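Side-chain contacts in annexin (PDB 4MDU), which binds acidic phospholipid membranes in a calcium-dependent manner, aggregates liposomes when calcium is present, and takes part in reproduction of the worm and in host-parasite interaction: residues I134-W139 with L280-R285; T109-A114 with L154-S159; R65-E70 with R319-L324; D300-L305 with L340-D345. All coordinates share one frame; numbering follows the deposited sequence.

Contact 1 of 4, residues I134-W139 with L280-R285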
loop_
_atom_site.group_PDB
_atom_site.type_symbol
_atom_site.label_atom_id
_atom_site.label_comp_id
_atom_site.label_asym_id
_atom_site.label_seq_id
_atom_site.Cartn_x
_atom_site.Cartn_y
_atom_site.Cartn_z
ATOM N N ILE B 134 5.259 7.667 10.461
ATOM C CA ILE B 134 5.425 8.347 11.736
ATOM C C ILE B 134 5.998 7.435 12.838
ATOM O O ILE B 134 7.022 7.760 13.447
ATOM C CB ILE B 134 4.086 8.971 12.195
ATOM C CG1 ILE B 134 3.722 10.145 11.271
ATOM C CG2 ILE B 134 4.186 9.430 13.647
ATOM C CD1 ILE B 134 2.477 10.879 11.693
ATOM N N PHE B 135 5.365 6.289 13.078
ATOM C CA PHE B 135 5.822 5.409 14.161
ATOM C C PHE B 135 7.253 4.947 13.976
ATOM O O PHE B 135 8.028 4.892 14.935
ATOM C CB PHE B 135 4.899 4.205 14.315
ATOM C CG PHE B 135 3.557 4.559 14.863
ATOM C CD1 PHE B 135 3.423 5.614 15.749
ATOM C CD2 PHE B 135 2.427 3.859 14.481
ATOM C CE1 PHE B 135 2.174 5.960 16.264
ATOM C CE2 PHE B 135 1.174 4.194 14.991
ATOM C CZ PHE B 135 1.047 5.248 15.876
ATOM N N THR B 136 7.605 4.603 12.741
ATOM C CA THR B 136 8.985 4.247 12.420
ATOM C C THR B 136 9.982 5.244 13.005
ATOM O O THR B 136 11.038 4.853 13.502
ATOM C CB THR B 136 9.190 4.154 10.899
ATOM O OG1 THR B 136 8.567 2.956 10.422
ATOM C CG2 THR B 136 10.647 4.111 10.563
ATOM N N THR B 137 9.631 6.529 12.969
ATOM C CA THR B 137 10.580 7.581 13.327
ATOM C C THR B 137 10.563 8.007 14.800
ATOM O O THR B 137 11.249 8.958 15.175
ATOM C CB THR B 137 10.360 8.842 12.468
ATOM O OG1 THR B 137 9.108 9.438 12.834
ATOM C CG2 THR B 137 10.332 8.480 10.994
ATOM N N LEU B 138 9.805 7.316 15.642
ATOM C CA LEU B 138 9.738 7.717 17.048
ATOM C C LEU B 138 10.391 6.696 17.959
ATOM O O LEU B 138 10.035 5.513 17.937
ATOM C CB LEU B 138 8.286 7.933 17.493
ATOM C CG LEU B 138 7.519 9.039 16.761
ATOM C CD1 LEU B 138 6.033 8.965 17.086
ATOM C CD2 LEU B 138 8.092 10.416 17.107
ATOM N N TRP B 139 11.329 7.146 18.781
ATOM C CA TRP B 139 11.827 6.256 19.823
ATOM C C TRP B 139 10.969 6.368 21.090
ATOM O O TRP B 139 9.994 7.127 21.134
ATOM C CB TRP B 139 13.321 6.452 20.097
ATOM C CG TRP B 139 13.989 5.127 20.315
ATOM C CD1 TRP B 139 14.422 4.605 21.510
ATOM C CD2 TRP B 139 14.254 4.123 19.318
ATOM N NE1 TRP B 139 14.956 3.354 21.307
ATOM C CE2 TRP B 139 14.859 3.032 19.975
ATOM C CE3 TRP B 139 14.054 4.049 17.933
ATOM C CZ2 TRP B 139 15.269 1.884 19.295
ATOM C CZ3 TRP B 139 14.463 2.901 17.259
ATOM C CH2 TRP B 139 15.062 1.835 17.944
ATOM N N LEU B 280 8.148 -3.526 8.486
ATOM C CA LEU B 280 9.464 -4.119 8.765
ATOM C C LEU B 280 10.545 -3.498 7.886
ATOM O O LEU B 280 11.633 -3.169 8.363
ATOM C CB LEU B 280 9.436 -5.631 8.542
ATOM C CG LEU B 280 8.518 -6.446 9.462
ATOM C CD1 LEU B 280 8.550 -7.929 9.116
ATOM C CD2 LEU B 280 8.951 -6.239 10.881
ATOM N N VAL B 281 10.250 -3.330 6.599
ATOM C CA VAL B 281 11.241 -2.762 5.687
ATOM C C VAL B 281 11.566 -1.333 6.069
ATOM O O VAL B 281 12.746 -0.940 6.110
ATOM C CB VAL B 281 10.799 -2.824 4.220
ATOM C CG1 VAL B 281 11.670 -1.893 3.382
ATOM C CG2 VAL B 281 10.863 -4.267 3.697
ATOM N N ALA B 282 10.524 -0.558 6.365
ATOM C CA ALA B 282 10.727 0.807 6.847
ATOM C C ALA B 282 11.655 0.831 8.070
ATOM O O ALA B 282 12.643 1.575 8.095
ATOM C CB ALA B 282 9.401 1.473 7.182
ATOM N N VAL B 283 11.330 0.039 9.089
ATOM C CA VAL B 283 12.116 0.058 10.326
ATOM C C VAL B 283 13.578 -0.340 10.085
ATOM O O VAL B 283 14.501 0.325 10.566
ATOM C CB VAL B 283 11.498 -0.834 11.410
ATOM C CG1 VAL B 283 12.454 -0.967 12.629
ATOM C CG2 VAL B 283 10.124 -0.293 11.838
ATOM N N LEU B 284 13.789 -1.410 9.323
ATOM C CA LEU B 284 15.147 -1.878 9.024
ATOM C C LEU B 284 15.928 -0.808 8.277
ATOM O O LEU B 284 17.087 -0.510 8.614
ATOM C CB LEU B 284 15.118 -3.167 8.194
ATOM C CG LEU B 284 16.484 -3.787 7.866
ATOM C CD1 LEU B 284 17.353 -3.919 9.115
ATOM C CD2 LEU B 284 16.303 -5.132 7.155
ATOM N N ARG B 285 15.274 -0.215 7.279
ATOM C CA ARG B 285 15.933 0.770 6.433
ATOM C C ARG B 285 16.139 2.065 7.195
ATOM O O ARG B 285 17.093 2.798 6.935
ATOM C CB ARG B 285 15.151 0.987 5.132
ATOM C CG ARG B 285 15.137 -0.233 4.202
ATOM C CD ARG B 285 14.517 0.099 2.808
ATOM N NE ARG B 285 15.358 1.028 2.048
ATOM C CZ ARG B 285 14.953 1.760 1.011
ATOM N NH1 ARG B 285 13.695 1.702 0.570
ATOM N NH2 ARG B 285 15.815 2.572 0.423
#
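This is a small, buried helix-to-helix contact between annexin repeats 2 and 3, in which T136 of helix 128-136 lies against A282 and V283 of helix 274-288. The backbones come close here, with the CA atoms of T136 and V283 5.6 Å apart, so one threonine bridges the gap. Its OG1 rests 3.7 Å from A282 CB and 3.9 Å from V283 CG2, both van der Waals contacts of an oxygen with a methyl group. No hydrogen bond crosses the contact: the T136 hydroxyl is bonded within its own helix, to the carbonyl oxygen of I132, which satisfies it in these apolar surroundings. The rotation about chi1 (-74°) places OG1 anti to the carbonyl carbon and CG2 anti to the backbone N, leaving the methyl 4.1 Å from A282 O. On V283 the branch that touches is CG2, the one beside the backbone N.

Next to T136, I134 O accepts two hydrogen bonds from T137, one from its backbone N and one from its side-chain hydroxyl; T137 OG1 is 2.7 Å from I134 O. The two helices also carry D128 and D275, ligands of one calcium site, about 11 Å from T136 and 10 Å from A282 between side chains, so the contact joins the same pair of helices that supplies that site.

Around it, W297 of helix 290-301 packs on both T136 and A282, and R190 touches V283. Helix 109-122 receives I134 and F135, while helix 264-271 takes L280, V281 and L284.

Contact 2 of 4, residues T109-A114 with L154-S159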
loop_
_atom_site.group_PDB
_atom_site.type_symbol
_atom_site.label_atom_id
_atom_site.label_comp_id
_atom_site.label_asym_id
_atom_site.label_seq_id
_atom_site.Cartn_x
_atom_site.Cartn_y
_atom_site.Cartn_z
ATOM N N THR B 109 6.257 19.605 18.099
ATOM C CA THR B 109 6.360 18.413 17.248
ATOM C C THR B 109 5.410 17.276 17.638
ATOM O O THR B 109 4.689 16.766 16.789
ATOM C CB THR B 109 7.777 17.855 17.236
ATOM O OG1 THR B 109 8.678 18.881 16.821
ATOM C CG2 THR B 109 7.868 16.676 16.307
ATOM N N PRO B 110 5.423 16.858 18.922
ATOM C CA PRO B 110 4.539 15.753 19.306
ATOM C C PRO B 110 3.055 16.017 19.045
ATOM O O PRO B 110 2.350 15.089 18.656
ATOM C CB PRO B 110 4.814 15.570 20.816
ATOM C CG PRO B 110 5.605 16.779 21.235
ATOM C CD PRO B 110 6.338 17.244 20.013
ATOM N N TYR B 111 2.574 17.237 19.248
ATOM C CA TYR B 111 1.159 17.517 18.957
ATOM C C TYR B 111 0.914 17.435 17.447
ATOM O O TYR B 111 -0.083 16.871 16.948
ATOM C CB TYR B 111 0.783 18.906 19.466
ATOM C CG TYR B 111 -0.702 19.183 19.418
ATOM C CD1 TYR B 111 -1.284 19.813 18.325
ATOM C CD2 TYR B 111 -1.526 18.814 20.471
ATOM C CE1 TYR B 111 -2.645 20.069 18.286
ATOM C CE2 TYR B 111 -2.886 19.059 20.436
ATOM C CZ TYR B 111 -3.440 19.687 19.342
ATOM O OH TYR B 111 -4.794 19.931 19.329
ATOM N N MET B 112 1.843 18.003 16.705
ATOM C CA MET B 112 1.737 17.950 15.253
ATOM C C MET B 112 1.649 16.501 14.773
ATOM O O MET B 112 0.804 16.159 13.949
ATOM C CB MET B 112 2.907 18.686 14.601
ATOM C CG MET B 112 2.747 18.838 13.103
ATOM S SD MET B 112 3.743 17.586 12.327
ATOM C CE MET B 112 5.240 18.524 12.274
ATOM N N LEU B 113 2.493 15.632 15.313
ATOM C CA LEU B 113 2.448 14.245 14.878
ATOM C C LEU B 113 1.140 13.607 15.328
ATOM O O LEU B 113 0.517 12.837 14.583
ATOM C CB LEU B 113 3.672 13.462 15.359
ATOM C CG LEU B 113 4.976 13.953 14.733
ATOM C CD1 LEU B 113 6.147 13.177 15.320
ATOM C CD2 LEU B 113 4.931 13.829 13.210
ATOM N N ALA B 114 0.697 13.935 16.534
ATOM C CA ALA B 114 -0.530 13.308 17.039
ATOM C C ALA B 114 -1.746 13.705 16.182
ATOM O O ALA B 114 -2.586 12.878 15.866
ATOM C CB ALA B 114 -0.758 13.619 18.540
ATOM N N LEU B 154 -7.632 14.590 21.319
ATOM C CA LEU B 154 -8.983 14.080 21.517
ATOM C C LEU B 154 -9.833 15.054 22.329
ATOM O O LEU B 154 -11.033 15.184 22.094
ATOM C CB LEU B 154 -8.963 12.705 22.180
ATOM C CG LEU B 154 -8.372 11.580 21.327
ATOM C CD1 LEU B 154 -8.282 10.297 22.129
ATOM C CD2 LEU B 154 -9.180 11.366 20.069
ATOM N N LYS B 155 -9.221 15.747 23.279
ATOM C CA LYS B 155 -9.978 16.713 24.061
ATOM C C LYS B 155 -10.304 17.877 23.154
ATOM O O LYS B 155 -11.443 18.330 23.085
ATOM C CB LYS B 155 -9.180 17.206 25.271
ATOM C CG LYS B 155 -8.686 16.101 26.193
ATOM N N ASP B 156 -9.290 18.351 22.443
ATOM C CA ASP B 156 -9.440 19.476 21.529
ATOM C C ASP B 156 -10.486 19.243 20.433
ATOM O O ASP B 156 -11.075 20.195 19.917
ATOM C CB ASP B 156 -8.090 19.815 20.894
ATOM C CG ASP B 156 -7.129 20.454 21.876
ATOM O OD1 ASP B 156 -7.465 20.510 23.075
ATOM O OD2 ASP B 156 -6.038 20.894 21.448
ATOM N N LYS B 157 -10.707 17.984 20.070
ATOM C CA LYS B 157 -11.606 17.659 18.966
ATOM C C LYS B 157 -12.966 17.163 19.440
ATOM O O LYS B 157 -13.708 16.561 18.664
ATOM C CB LYS B 157 -10.967 16.618 18.042
ATOM C CG LYS B 157 -9.812 17.150 17.218
ATOM C CD LYS B 157 -10.321 18.022 16.079
ATOM C CE LYS B 157 -9.182 18.658 15.303
ATOM N NZ LYS B 157 -8.378 19.605 16.129
ATOM N N GLY B 158 -13.288 17.401 20.709
ATOM C CA GLY B 158 -14.597 17.045 21.233
ATOM C C GLY B 158 -14.683 15.976 22.314
ATOM O O GLY B 158 -15.354 16.179 23.323
ATOM N N SER B 159 -14.022 14.841 22.109
ATOM C CA SER B 159 -14.171 13.688 23.000
ATOM C C SER B 159 -14.265 14.052 24.481
ATOM O O SER B 159 -13.413 14.764 25.011
ATOM C CB SER B 159 -13.035 12.684 22.788
ATOM O OG SER B 159 -13.151 11.591 23.686
#
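The two flat groups that meet, the phenol ring of Y111 and the carboxylate of D156, do not stack; their planes are turned 49° against each other and D156 reaches the hydroxyl end of the ring obliquely. D156 OD2 is 3.8 Å from Y111 CE2 and 3.6 Å from Y111 CZ, but the contact proper is the hydrogen bond from Y111 OH to D156 OD2, 2.6 Å long. The hydroxyl comes to OD2 from its anti side, 23° out of the carboxylate plane.

Both groups are carried by helices of annexin repeat 2: Y111 lies in the first turn of helix 109-122, and D156 ends helix 140-156. Y111 holds its ring anti to the backbone N (chi1 -170°), which sends the hydroxyl across to the other helix. Deeper between the same two helices, V153 packs on Y111, and A114 packs on V146, A149 and Y150.

D156 is exposed and also touches a crystal neighbour. Its negative charge sits at the C-terminal end of a helix, where a carboxylate is probably less comfortable; the short bond from a neutral phenol donor would offset part of that cost and tie the two helices at the surface.

Contact 3 of 4, residues R65-E70 with R319-L324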
loop_
_atom_site.group_PDB
_atom_site.type_symbol
_atom_site.label_atom_id
_atom_site.label_comp_id
_atom_site.label_asym_id
_atom_site.label_seq_id
_atom_site.Cartn_x
_atom_site.Cartn_y
_atom_site.Cartn_z
ATOM N N ARG B 65 13.589 28.614 10.014
ATOM C CA ARG B 65 15.022 28.505 10.315
ATOM C C ARG B 65 15.333 28.252 11.802
ATOM O O ARG B 65 16.446 28.501 12.252
ATOM C CB ARG B 65 15.774 29.744 9.832
ATOM C CG ARG B 65 15.767 29.945 8.297
ATOM C CD ARG B 65 16.228 28.684 7.548
ATOM N NE ARG B 65 17.502 28.182 8.049
ATOM C CZ ARG B 65 17.901 26.917 7.955
ATOM N NH1 ARG B 65 17.132 26.010 7.356
ATOM N NH2 ARG B 65 19.077 26.553 8.461
ATOM N N ARG B 66 14.359 27.752 12.554
ATOM C CA ARG B 66 14.557 27.426 13.976
ATOM C C ARG B 66 14.129 25.987 14.263
ATOM O O ARG B 66 13.256 25.456 13.586
ATOM C CB ARG B 66 13.741 28.376 14.865
ATOM C CG ARG B 66 14.000 29.878 14.637
ATOM C CD ARG B 66 15.317 30.368 15.277
ATOM N NE ARG B 66 15.433 31.823 15.160
ATOM C CZ ARG B 66 15.995 32.448 14.123
ATOM N NH1 ARG B 66 16.525 31.732 13.132
ATOM N NH2 ARG B 66 16.033 33.779 14.075
ATOM N N THR B 67 14.725 25.354 15.275
ATOM C CA THR B 67 14.298 24.016 15.645
ATOM C C THR B 67 12.958 24.125 16.352
ATOM O O THR B 67 12.534 25.221 16.749
ATOM C CB THR B 67 15.257 23.380 16.636
ATOM O OG1 THR B 67 15.147 24.073 17.882
ATOM C CG2 THR B 67 16.686 23.466 16.142
ATOM N N ASN B 68 12.293 22.987 16.502
ATOM C CA ASN B 68 11.045 22.916 17.252
ATOM C C ASN B 68 11.171 23.536 18.657
ATOM O O ASN B 68 10.348 24.350 19.061
ATOM C CB ASN B 68 10.568 21.468 17.350
ATOM C CG ASN B 68 9.338 21.320 18.230
ATOM O OD1 ASN B 68 8.234 21.667 17.822
ATOM N ND2 ASN B 68 9.523 20.786 19.436
ATOM N N TYR B 69 12.214 23.160 19.389
ATOM C CA TYR B 69 12.461 23.769 20.687
ATOM C C TYR B 69 12.508 25.307 20.622
ATOM O O TYR B 69 11.835 25.999 21.395
ATOM C CB TYR B 69 13.726 23.211 21.350
ATOM C CG TYR B 69 13.916 23.780 22.744
ATOM C CD1 TYR B 69 13.317 23.184 23.851
ATOM C CD2 TYR B 69 14.654 24.936 22.943
ATOM C CE1 TYR B 69 13.468 23.713 25.114
ATOM C CE2 TYR B 69 14.805 25.478 24.205
ATOM C CZ TYR B 69 14.216 24.863 25.284
ATOM O OH TYR B 69 14.381 25.405 26.538
ATOM N N GLU B 70 13.285 25.854 19.695
ATOM C CA GLU B 70 13.321 27.304 19.568
ATOM C C GLU B 70 11.954 27.899 19.191
ATOM O O GLU B 70 11.550 28.936 19.726
ATOM C CB GLU B 70 14.405 27.728 18.589
ATOM C CG GLU B 70 15.799 27.339 19.051
ATOM C CD GLU B 70 16.831 27.400 17.935
ATOM O OE1 GLU B 70 16.450 27.340 16.747
ATOM O OE2 GLU B 70 18.030 27.504 18.253
ATOM N N ARG B 319 12.539 16.166 9.595
ATOM C CA ARG B 319 13.899 15.744 9.243
ATOM C C ARG B 319 14.886 16.896 9.276
ATOM O O ARG B 319 16.098 16.700 9.378
ATOM C CB ARG B 319 13.920 15.074 7.879
ATOM C CG ARG B 319 13.264 13.722 7.920
ATOM C CD ARG B 319 14.090 12.843 8.855
ATOM N NE ARG B 319 13.239 12.265 9.855
ATOM C CZ ARG B 319 13.620 11.399 10.783
ATOM N NH1 ARG B 319 14.882 10.982 10.890
ATOM N NH2 ARG B 319 12.703 10.950 11.608
ATOM N N SER B 320 14.347 18.105 9.209
ATOM C CA SER B 320 15.176 19.289 9.086
ATOM C C SER B 320 16.179 19.399 10.226
ATOM O O SER B 320 17.322 19.807 10.019
ATOM C CB SER B 320 14.303 20.546 9.007
ATOM O OG SER B 320 13.571 20.749 10.196
ATOM N N GLU B 321 15.752 19.046 11.433
ATOM C CA GLU B 321 16.637 19.180 12.574
ATOM C C GLU B 321 17.333 17.864 12.899
ATOM O O GLU B 321 18.011 17.766 13.910
ATOM C CB GLU B 321 15.925 19.784 13.804
ATOM C CG GLU B 321 14.661 19.082 14.264
ATOM C CD GLU B 321 13.981 19.815 15.426
ATOM O OE1 GLU B 321 13.230 20.785 15.168
ATOM O OE2 GLU B 321 14.212 19.431 16.599
ATOM N N ILE B 322 17.209 16.873 12.021
ATOM C CA ILE B 322 17.904 15.603 12.254
ATOM C C ILE B 322 18.888 15.239 11.153
ATOM O O ILE B 322 20.101 15.236 11.366
ATOM C CB ILE B 322 16.922 14.433 12.470
ATOM C CG1 ILE B 322 15.938 14.783 13.598
ATOM C CG2 ILE B 322 17.695 13.145 12.823
ATOM C CD1 ILE B 322 14.765 13.834 13.690
ATOM N N ASP B 323 18.377 14.943 9.964
ATOM C CA ASP B 323 19.240 14.364 8.953
ATOM C C ASP B 323 18.867 14.797 7.531
ATOM O O ASP B 323 19.241 14.145 6.565
ATOM C CB ASP B 323 19.171 12.837 9.064
ATOM C CG ASP B 323 17.752 12.341 9.183
ATOM O OD1 ASP B 323 16.815 13.162 8.981
ATOM O OD2 ASP B 323 17.561 11.146 9.498
ATOM N N LEU B 324 18.114 15.882 7.414
ATOM C CA LEU B 324 17.590 16.276 6.112
ATOM C C LEU B 324 18.691 16.504 5.036
ATOM O O LEU B 324 18.537 16.080 3.911
ATOM C CB LEU B 324 16.637 17.475 6.235
ATOM C CG LEU B 324 16.082 17.964 4.888
ATOM C CD1 LEU B 324 15.355 16.830 4.148
ATOM C CD2 LEU B 324 15.148 19.155 5.096
HETATM O O HOH W 1 14.013 20.789 18.698
#
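E321 reaches its OE1 to the first turn of helix 68-82, where T67 and N68 present their backbone. A chi1 of 54° sets the E321 chain over its own backbone, and the straight run to CD carries OE1 to N68 N. The hydrogen bond from N68 N to E321 OE1 is 2.7 Å long and nearly straight, 172° at the hydrogen, and it uses the syn lone pair of OE1. E321 OE1 also lies against T67 CA, at 3.4 Å, and against the CB atoms of T67 and N68. The other oxygen, E321 OE2, accepts from a water, and the water accepts from Y69 N.

T67 and E70 close a capping box on the same turn: E70 N donates to T67 OG1 over 3.2 Å and T67 N donates to E70 OE1, reaching it from above the carboxylate plane. The side-chain amide of N68 is turned elsewhere, its OD1 bonded to T109 N and its ND2 to D108 OD1.

E321 thus comes from repeat 4 to serve the helix start of repeat 1, joining the two repeats at a buried interface. Helix-start amide groups probably stabilise its carboxylate as an anion, one N-H directly and a second through the water.

Contact 4 of 4, residues D300-L305 with L340-D345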
loop_
_atom_site.group_PDB
_atom_site.type_symbol
_atom_site.label_atom_id
_atom_site.label_comp_id
_atom_site.label_asym_id
_atom_site.label_seq_id
_atom_site.Cartn_x
_atom_site.Cartn_y
_atom_site.Cartn_z
ATOM N N ASP B 300 7.653 9.972 -3.000
ATOM C CA ASP B 300 6.299 9.470 -3.142
ATOM C C ASP B 300 5.281 10.456 -2.584
ATOM O O ASP B 300 4.108 10.410 -2.937
ATOM C CB ASP B 300 6.173 8.083 -2.514
ATOM C CG ASP B 300 7.059 7.074 -3.207
ATOM O OD1 ASP B 300 7.582 7.420 -4.290
ATOM O OD2 ASP B 300 7.247 5.955 -2.685
ATOM N N SER B 301 5.744 11.378 -1.748
ATOM C CA SER B 301 4.834 12.332 -1.130
ATOM C C SER B 301 4.532 13.476 -2.092
ATOM O O SER B 301 3.610 14.254 -1.866
ATOM C CB SER B 301 5.449 12.905 0.145
ATOM O OG SER B 301 6.345 13.960 -0.171
ATOM N N MET B 302 5.326 13.596 -3.148
ATOM C CA MET B 302 5.116 14.683 -4.101
ATOM C C MET B 302 4.273 14.196 -5.265
ATOM O O MET B 302 4.785 13.629 -6.235
ATOM C CB MET B 302 6.452 15.275 -4.571
ATOM C CG MET B 302 7.068 16.209 -3.551
ATOM S SD MET B 302 8.732 16.751 -3.940
ATOM C CE MET B 302 9.642 15.219 -3.783
ATOM N N ALA B 303 2.967 14.389 -5.143
ATOM C CA ALA B 303 2.032 13.932 -6.166
ATOM C C ALA B 303 1.096 15.068 -6.568
ATOM O O ALA B 303 -0.026 14.841 -7.006
ATOM C CB ALA B 303 1.243 12.715 -5.662
ATOM N N GLY B 304 1.573 16.295 -6.400
ATOM C CA GLY B 304 0.794 17.474 -6.710
ATOM C C GLY B 304 -0.503 17.599 -5.930
ATOM O O GLY B 304 -1.509 18.073 -6.463
ATOM N N LEU B 305 -0.494 17.199 -4.664
ATOM C CA LEU B 305 -1.711 17.298 -3.857
ATOM C C LEU B 305 -1.732 18.567 -3.015
ATOM O O LEU B 305 -2.759 18.919 -2.443
ATOM C CB LEU B 305 -1.864 16.070 -2.955
ATOM C CG LEU B 305 -1.644 14.740 -3.672
ATOM C CD1 LEU B 305 -1.336 13.621 -2.670
ATOM C CD2 LEU B 305 -2.838 14.400 -4.549
ATOM N N LEU B 340 15.265 20.055 -3.512
ATOM C CA LEU B 340 14.885 21.448 -3.696
ATOM C C LEU B 340 14.051 21.622 -4.970
ATOM O O LEU B 340 12.922 22.115 -4.916
ATOM C CB LEU B 340 16.125 22.337 -3.769
ATOM C CG LEU B 340 15.791 23.823 -3.925
ATOM C CD1 LEU B 340 15.087 24.346 -2.691
ATOM C CD2 LEU B 340 17.049 24.638 -4.204
ATOM N N ASN B 341 14.592 21.216 -6.118
ATOM C CA ASN B 341 13.866 21.436 -7.369
ATOM C C ASN B 341 12.601 20.591 -7.470
ATOM O O ASN B 341 11.628 21.018 -8.079
ATOM C CB ASN B 341 14.751 21.218 -8.611
ATOM C CG ASN B 341 15.746 22.349 -8.832
ATOM O OD1 ASN B 341 15.473 23.518 -8.535
ATOM N ND2 ASN B 341 16.912 22.002 -9.354
ATOM N N ALA B 342 12.604 19.388 -6.891
ATOM C CA ALA B 342 11.393 18.559 -6.947
ATOM C C ALA B 342 10.300 19.237 -6.131
ATOM O O ALA B 342 9.131 19.255 -6.513
ATOM C CB ALA B 342 11.657 17.169 -6.426
ATOM N N VAL B 343 10.705 19.830 -5.017
ATOM C CA VAL B 343 9.758 20.447 -4.101
ATOM C C VAL B 343 9.165 21.699 -4.735
ATOM O O VAL B 343 7.956 21.947 -4.650
ATOM C CB VAL B 343 10.416 20.762 -2.725
ATOM C CG1 VAL B 343 9.510 21.679 -1.886
ATOM C CG2 VAL B 343 10.710 19.453 -1.983
ATOM N N LYS B 344 10.025 22.473 -5.383
ATOM C CA LYS B 344 9.592 23.671 -6.108
ATOM C C LYS B 344 8.630 23.310 -7.223
ATOM O O LYS B 344 7.666 24.034 -7.485
ATOM C CB LYS B 344 10.788 24.426 -6.681
ATOM C CG LYS B 344 11.618 25.151 -5.630
ATOM C CD LYS B 344 12.822 25.816 -6.275
ATOM C CE LYS B 344 13.640 26.618 -5.279
ATOM N NZ LYS B 344 14.752 27.339 -6.010
ATOM N N ASP B 345 8.863 22.171 -7.863
ATOM C CA ASP B 345 7.962 21.757 -8.938
ATOM C C ASP B 345 6.603 21.263 -8.458
ATOM O O ASP B 345 5.633 21.340 -9.196
ATOM C CB ASP B 345 8.619 20.720 -9.838
ATOM C CG ASP B 345 9.746 21.310 -10.666
ATOM O OD1 ASP B 345 9.897 22.554 -10.661
ATOM O OD2 ASP B 345 10.477 20.540 -11.326
#
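A carbonyl oxygen, A342 O, is the polar atom that M302 meets most closely: M302 SD lies 3.6 Å from it, with V343 N 3.8 Å from the same sulfur. These are contacts of a thioether with the helix backbone, and no hydrogen bond crosses between the segments. M302 belongs to the annexin calcium-binding loop of repeat 4, the glycine-containing turn that follows helix 290-301, and its side chain leaves that loop to lie on helix 339-346. M302, G304, L305 and D346, the last just past the second segment, bind one calcium ion when the metal is present; here the site is empty.

The M302 chain leaves with CG anti to the carbonyl carbon (chi1 -78°) and runs extended through chi2. The bend at chi3 (-67°) turns CE toward A342 CB, while the sulfur lies against the A342-V343 peptide. Y331 of helix 324-335 touches both M302 and A342, and L312 of helix 311-320 also packs on M302. In this calcium-free state G304 N is hydrogen-bonded to D346 OD1. The apolar part of the contact comes down to M302 CE on A342 CB and M302 SD on V343 CG2, each at 3.9 Å.

In the fold
Along the chain, contact 3 encloses both contact 1 and contact 2. The segments of contacts 1 and 2 alternate, as do those of contacts 3 and 4, and contact 4 opens after contacts 1 and 2 have closed. Helices 290-301 and 311-320, which carry parts of contacts 4 and 3, follow each other. Contacts 1 and 3 each lie about 10 Å from the chain centre, with their own centres about 19 Å apart; T137 packs on R319 between them. Contact 2, further out, touches both. Contact 4 touches none. Contacts 1 and 3 link repeats 2 with 3 and 1 with 4 in this mainly helical fold, while contact 4 belongs to a peripheral calcium site.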